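PDB 4KK3: protein-arginine-phosphatase from Bacillus subtilis subsp. subtilis, which removes phosphate from phosphoarginine residues of many proteins, counteracting the arginine kinase McsB and restoring DNA binding by the CtsR repressor. Local coordinates for residues R35-F40 with E71-S76; E18-S23 with Q129-L134. All coordinates share one frame; numbering follows the deposited sequence.

Contact 1: R35-F40 with E71-S76; sequences RSAGVF and EELMES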
# COMPACT_ATOMS: atom_id res chain seq x y z
N ARG A 35 -6.41 -0.93 -4.28
CA ARG A 35 -5.65 -2.00 -4.91
C ARG A 35 -4.19 -1.92 -4.47
O ARG A 35 -3.80 -0.99 -3.77
CB ARG A 35 -5.69 -1.84 -6.43
CG ARG A 35 -7.02 -2.10 -7.09
CD ARG A 35 -6.83 -2.24 -8.59
NE ARG A 35 -5.52 -2.84 -8.89
CZ ARG A 35 -5.27 -4.14 -8.85
NH1 ARG A 35 -6.23 -5.00 -8.53
NH2 ARG A 35 -4.05 -4.59 -9.13
N SER A 36 -3.40 -2.91 -4.88
CA SER A 36 -1.96 -2.88 -4.66
C SER A 36 -1.24 -3.48 -5.87
O SER A 36 -1.82 -4.27 -6.62
CB SER A 36 -1.56 -3.62 -3.39
OG SER A 36 -1.88 -4.99 -3.52
N ALA A 37 0.01 -3.07 -6.05
CA ALA A 37 0.85 -3.65 -7.10
C ALA A 37 2.34 -3.49 -6.76
O ALA A 37 2.68 -2.83 -5.78
CB ALA A 37 0.54 -3.00 -8.46
N GLY A 38 3.22 -4.12 -7.52
CA GLY A 38 4.64 -4.07 -7.20
C GLY A 38 5.46 -3.64 -8.40
O GLY A 38 5.13 -3.97 -9.54
N VAL A 39 6.52 -2.89 -8.16
CA VAL A 39 7.38 -2.47 -9.27
C VAL A 39 8.24 -3.60 -9.83
O VAL A 39 8.65 -3.55 -10.99
CB VAL A 39 8.26 -1.25 -8.89
CG1 VAL A 39 7.40 -0.07 -8.60
CG2 VAL A 39 9.13 -1.56 -7.69
N PHE A 40 8.51 -4.62 -9.02
CA PHE A 40 9.23 -5.80 -9.51
C PHE A 40 8.51 -7.06 -9.09
O PHE A 40 9.10 -7.97 -8.51
CB PHE A 40 10.69 -5.80 -9.03
CG PHE A 40 11.52 -4.69 -9.60
CD1 PHE A 40 11.69 -4.57 -10.96
CD2 PHE A 40 12.12 -3.75 -8.77
CE1 PHE A 40 12.44 -3.53 -11.50
CE2 PHE A 40 12.86 -2.70 -9.30
CZ PHE A 40 13.02 -2.59 -10.66
N GLU A 71 0.96 0.53 -16.84
CA GLU A 71 0.58 1.86 -17.29
C GLU A 71 -0.92 2.10 -17.08
O GLU A 71 -1.32 3.18 -16.64
CB GLU A 71 0.95 2.06 -18.77
CG GLU A 71 0.41 3.34 -19.39
CD GLU A 71 1.11 4.59 -18.89
OE1 GLU A 71 2.27 4.48 -18.42
OE2 GLU A 71 0.50 5.68 -18.96
N GLU A 72 -1.73 1.09 -17.36
CA GLU A 72 -3.18 1.19 -17.18
C GLU A 72 -3.57 1.51 -15.74
O GLU A 72 -4.43 2.36 -15.50
CB GLU A 72 -3.87 -0.10 -17.62
CG GLU A 72 -5.38 -0.02 -17.62
CD GLU A 72 -6.04 -1.38 -17.51
OE1 GLU A 72 -6.03 -1.95 -16.39
OE2 GLU A 72 -6.56 -1.88 -18.53
N LEU A 73 -2.95 0.81 -14.79
CA LEU A 73 -3.19 1.07 -13.37
C LEU A 73 -2.75 2.48 -12.98
O LEU A 73 -3.43 3.16 -12.21
CB LEU A 73 -2.46 0.04 -12.50
CG LEU A 73 -2.93 -1.42 -12.58
CD1 LEU A 73 -2.00 -2.30 -11.76
CD2 LEU A 73 -4.36 -1.55 -12.11
N MSE A 74 -1.60 2.90 -13.51
CA MSE A 74 -1.06 4.22 -13.21
C MSE A 74 -1.95 5.33 -13.74
O MSE A 74 -2.13 6.36 -13.10
CB MSE A 74 0.37 4.36 -13.75
CG MSE A 74 1.42 3.60 -12.96
SE MSE A 74 1.59 4.26 -11.13
CE MSE A 74 1.89 6.13 -11.56
N GLU A 75 -2.52 5.12 -14.93
CA GLU A 75 -3.41 6.12 -15.53
C GLU A 75 -4.71 6.25 -14.73
O GLU A 75 -5.18 7.36 -14.49
CB GLU A 75 -3.71 5.77 -16.99
CG GLU A 75 -4.57 6.79 -17.74
CD GLU A 75 -6.06 6.67 -17.44
OE1 GLU A 75 -6.54 5.53 -17.23
OE2 GLU A 75 -6.75 7.71 -17.40
N SER A 76 -5.28 5.11 -14.34
CA SER A 76 -6.60 5.10 -13.72
C SER A 76 -6.63 5.48 -12.24
O SER A 76 -7.67 5.88 -11.72
CB SER A 76 -7.26 3.72 -13.89
OG SER A 76 -8.45 3.64 -13.12

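Contact 2: E18-S23 with Q129-L134; sequences EALFKS and QTRDEL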
# COMPACT_ATOMS: atom_id res chain seq x y z
N GLU A 18 -3.17 -2.72 1.66
CA GLU A 18 -4.46 -2.87 0.99
C GLU A 18 -5.49 -3.53 1.91
O GLU A 18 -6.62 -3.07 2.05
CB GLU A 18 -4.27 -3.71 -0.28
CG GLU A 18 -5.57 -4.11 -0.98
CD GLU A 18 -5.36 -4.98 -2.22
OE1 GLU A 18 -4.22 -5.41 -2.49
OE2 GLU A 18 -6.35 -5.26 -2.92
N ALA A 19 -5.11 -4.63 2.55
CA ALA A 19 -6.07 -5.36 3.38
C ALA A 19 -6.41 -4.58 4.64
O ALA A 19 -7.58 -4.52 5.05
CB ALA A 19 -5.52 -6.73 3.73
N LEU A 20 -5.39 -4.00 5.29
CA LEU A 20 -5.61 -3.16 6.46
C LEU A 20 -6.48 -1.94 6.12
O LEU A 20 -7.43 -1.61 6.84
CB LEU A 20 -4.28 -2.70 7.07
CG LEU A 20 -3.41 -3.75 7.75
CD1 LEU A 20 -2.03 -3.18 8.05
CD2 LEU A 20 -4.08 -4.20 9.05
N PHE A 21 -6.15 -1.25 5.02
CA PHE A 21 -6.93 -0.06 4.65
C PHE A 21 -8.37 -0.36 4.22
O PHE A 21 -9.29 0.42 4.51
CB PHE A 21 -6.21 0.76 3.58
CG PHE A 21 -6.82 2.11 3.36
CD1 PHE A 21 -6.79 3.06 4.37
CD2 PHE A 21 -7.41 2.43 2.15
CE1 PHE A 21 -7.37 4.31 4.18
CE2 PHE A 21 -7.99 3.69 1.96
CZ PHE A 21 -7.96 4.61 2.97
N LYS A 22 -8.59 -1.47 3.52
CA LYS A 22 -9.95 -1.84 3.13
C LYS A 22 -10.82 -2.02 4.37
O LYS A 22 -11.97 -1.58 4.40
CB LYS A 22 -9.95 -3.13 2.31
CG LYS A 22 -9.55 -2.94 0.85
CD LYS A 22 -9.34 -4.29 0.19
CE LYS A 22 -9.25 -4.18 -1.32
NZ LYS A 22 -8.95 -5.52 -1.92
N SER A 23 -10.25 -2.64 5.40
CA SER A 23 -10.97 -2.85 6.65
C SER A 23 -11.30 -1.54 7.35
O SER A 23 -12.45 -1.31 7.76
CB SER A 23 -10.15 -3.74 7.59
OG SER A 23 -10.87 -3.98 8.79
N GLN A 129 5.69 -5.67 13.32
CA GLN A 129 6.08 -4.27 13.46
C GLN A 129 5.70 -3.47 12.22
O GLN A 129 5.19 -2.36 12.32
CB GLN A 129 7.58 -4.16 13.74
CG GLN A 129 8.00 -4.75 15.09
CD GLN A 129 9.50 -4.70 15.32
OE1 GLN A 129 10.21 -5.69 15.12
NE2 GLN A 129 9.99 -3.55 15.75
N THR A 130 5.92 -4.04 11.05
CA THR A 130 5.49 -3.42 9.79
C THR A 130 3.97 -3.26 9.77
O THR A 130 3.44 -2.19 9.43
CB THR A 130 5.92 -4.26 8.59
OG1 THR A 130 7.35 -4.34 8.57
CG2 THR A 130 5.44 -3.63 7.30
N ARG A 131 3.27 -4.32 10.16
CA ARG A 131 1.82 -4.25 10.25
C ARG A 131 1.37 -3.07 11.12
O ARG A 131 0.49 -2.30 10.73
CB ARG A 131 1.26 -5.56 10.81
CG ARG A 131 -0.25 -5.53 11.02
CD ARG A 131 -0.68 -6.64 11.98
NE ARG A 131 -0.25 -6.37 13.35
CZ ARG A 131 -0.08 -7.30 14.29
NH1 ARG A 131 -0.28 -8.59 14.03
NH2 ARG A 131 0.32 -6.93 15.49
N ASP A 132 1.96 -2.94 12.31
CA ASP A 132 1.57 -1.89 13.25
C ASP A 132 1.90 -0.50 12.72
O ASP A 132 1.14 0.44 12.91
CB ASP A 132 2.23 -2.11 14.61
CG ASP A 132 1.67 -3.31 15.35
OD1 ASP A 132 0.62 -3.83 14.92
OD2 ASP A 132 2.27 -3.74 16.36
N GLU A 133 3.05 -0.40 12.05
CA GLU A 133 3.48 0.83 11.43
C GLU A 133 2.46 1.25 10.37
O GLU A 133 2.03 2.41 10.32
CB GLU A 133 4.86 0.60 10.80
CG GLU A 133 5.42 1.74 9.97
CD GLU A 133 6.76 1.38 9.36
OE1 GLU A 133 7.10 0.18 9.31
OE2 GLU A 133 7.49 2.30 8.95
N LEU A 134 2.08 0.30 9.52
CA LEU A 134 1.10 0.53 8.47
C LEU A 134 -0.26 0.90 9.04
O LEU A 134 -0.92 1.84 8.57
CB LEU A 134 0.95 -0.73 7.60
CG LEU A 134 2.10 -0.92 6.62
CD1 LEU A 134 1.95 -2.22 5.84
CD2 LEU A 134 2.13 0.29 5.66

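Contact 1: R35-F40 with E71-S76
Ser36 OG is gripped by two groups, accepting from ND2 of Asn10, a substrate-binding residue, and giving its proton to Glu18 OE1, on one face of strand 33-38, while the flanking Arg35 and Ala37 send their CB atoms to the other face, where both meet Leu73 of helix 71-76. The shared surface is small, 107 Å² over both segments, and Leu73 supplies more than half of it, so this one leucine carries the contact. Its two methyl groups divide the work. Leu73 CD2 lies 3.7 Å from Arg35 NE, and Leu73 CD1 comes within 4.0 Å of Arg35 NH2 and 4.2 Å of Ala37 CB. Leu73 CD2 covers Arg35 NE, a buried nitrogen for which the model has no hydrogen-bonding partner. Arg35 reaches the leucine through a bend at chi3 (32°, well short of a staggered value), which folds the guanidinium back over the strand instead of letting the chain run straight out. The two side chains cross at about a right angle. Leu73 has its CG anti to the carbonyl carbon (chi1 -66°), which directs the branched end from the helix toward the strand. The backbones stay well apart: the nearest CA atoms, those of Ala37 and Leu73, are separated by 8.8 Å. Beyond this pair, Val39 and selenomethionine Met74 both pack on Ile91 of helix 85-94, and Ala37 shares backbone hydrogen bonds with Phe5 and Cys7, the nucleophile. The contact thus places a short helix against the outermost strand of the parallel sheet, within the crossover connection that leads from strand 33-38 past strand 2-7 to strand 79-82, in the alpha/beta fold of low molecular weight phosphatases.

Contact 2: E18-S23 with Q129-L134
Leu20 projects from helix 13-28 onto helix 124-145 and meets Arg131 and Leu134, a helix-to-helix contact within the alpha/beta fold of the low molecular weight phosphatases. A single methyl, Leu20 CD1, makes every close approach. Leu20 CD1 lies 3.9 Å from Leu134 CB and 3.8 Å from the backbone oxygen Arg131 O, and the aliphatic Arg131 CG is 4.2 Å from Leu20 CD1. Leu20 accounts for 66 of the 110 Å² buried between the segments. Its side chain and that of Leu134 cross at about a right angle; with CD1 reaching Leu134 CB, the tip of one leucine rests at the root of the other. No hydrogen bond joins the segments; all three touching residues are buried, and Leu55 of helix 49-56 packs on both Leu20 and Arg131. Leu134 also brings the contact near the active site, its side chain lying about 5 Å from that of Arg13, probably an active-site residue as in related phosphatases.

Arg131 presents its methylene to the leucine because CG stands anti to the backbone N (chi1 176°), while a bend at chi3 turns the charged end aside. That end has partners of its own: NH1 is hydrogen-bonded to Ala54 O, and the other edge makes a side-on salt bridge with Asp132. Both N-H groups hold one oxygen, 3° out of the guanidinium plane but approached from one face of the carboxylate (NE 40° out of its plane), with Arg131 NE 3.1 Å and Arg131 NH2 3.2 Å from Asp132 OD1.

How the contacts relate
From the N terminus the chain passes along strand 2-7 into helix 13-28, where residues 18-23 open contact 2, and then, after a short loop, into strand 33-38, the first half of contact 1. Contact 1 closes first, at helix 71-76, after an intervening 30 residues; contact 2 closes only at helix 124-145, so the smaller loop is nested inside the larger. Their centres are 19 Å apart, on opposite sides of the centre of the chain. Contact 1 ties helix 71-76 to the sheet edge, and contact 2 joins an early helix to the last one. Glu18 bridges the two regions: Glu18 OE1 lies 2.6 Å from Ser36 OG, a probable hydrogen bond.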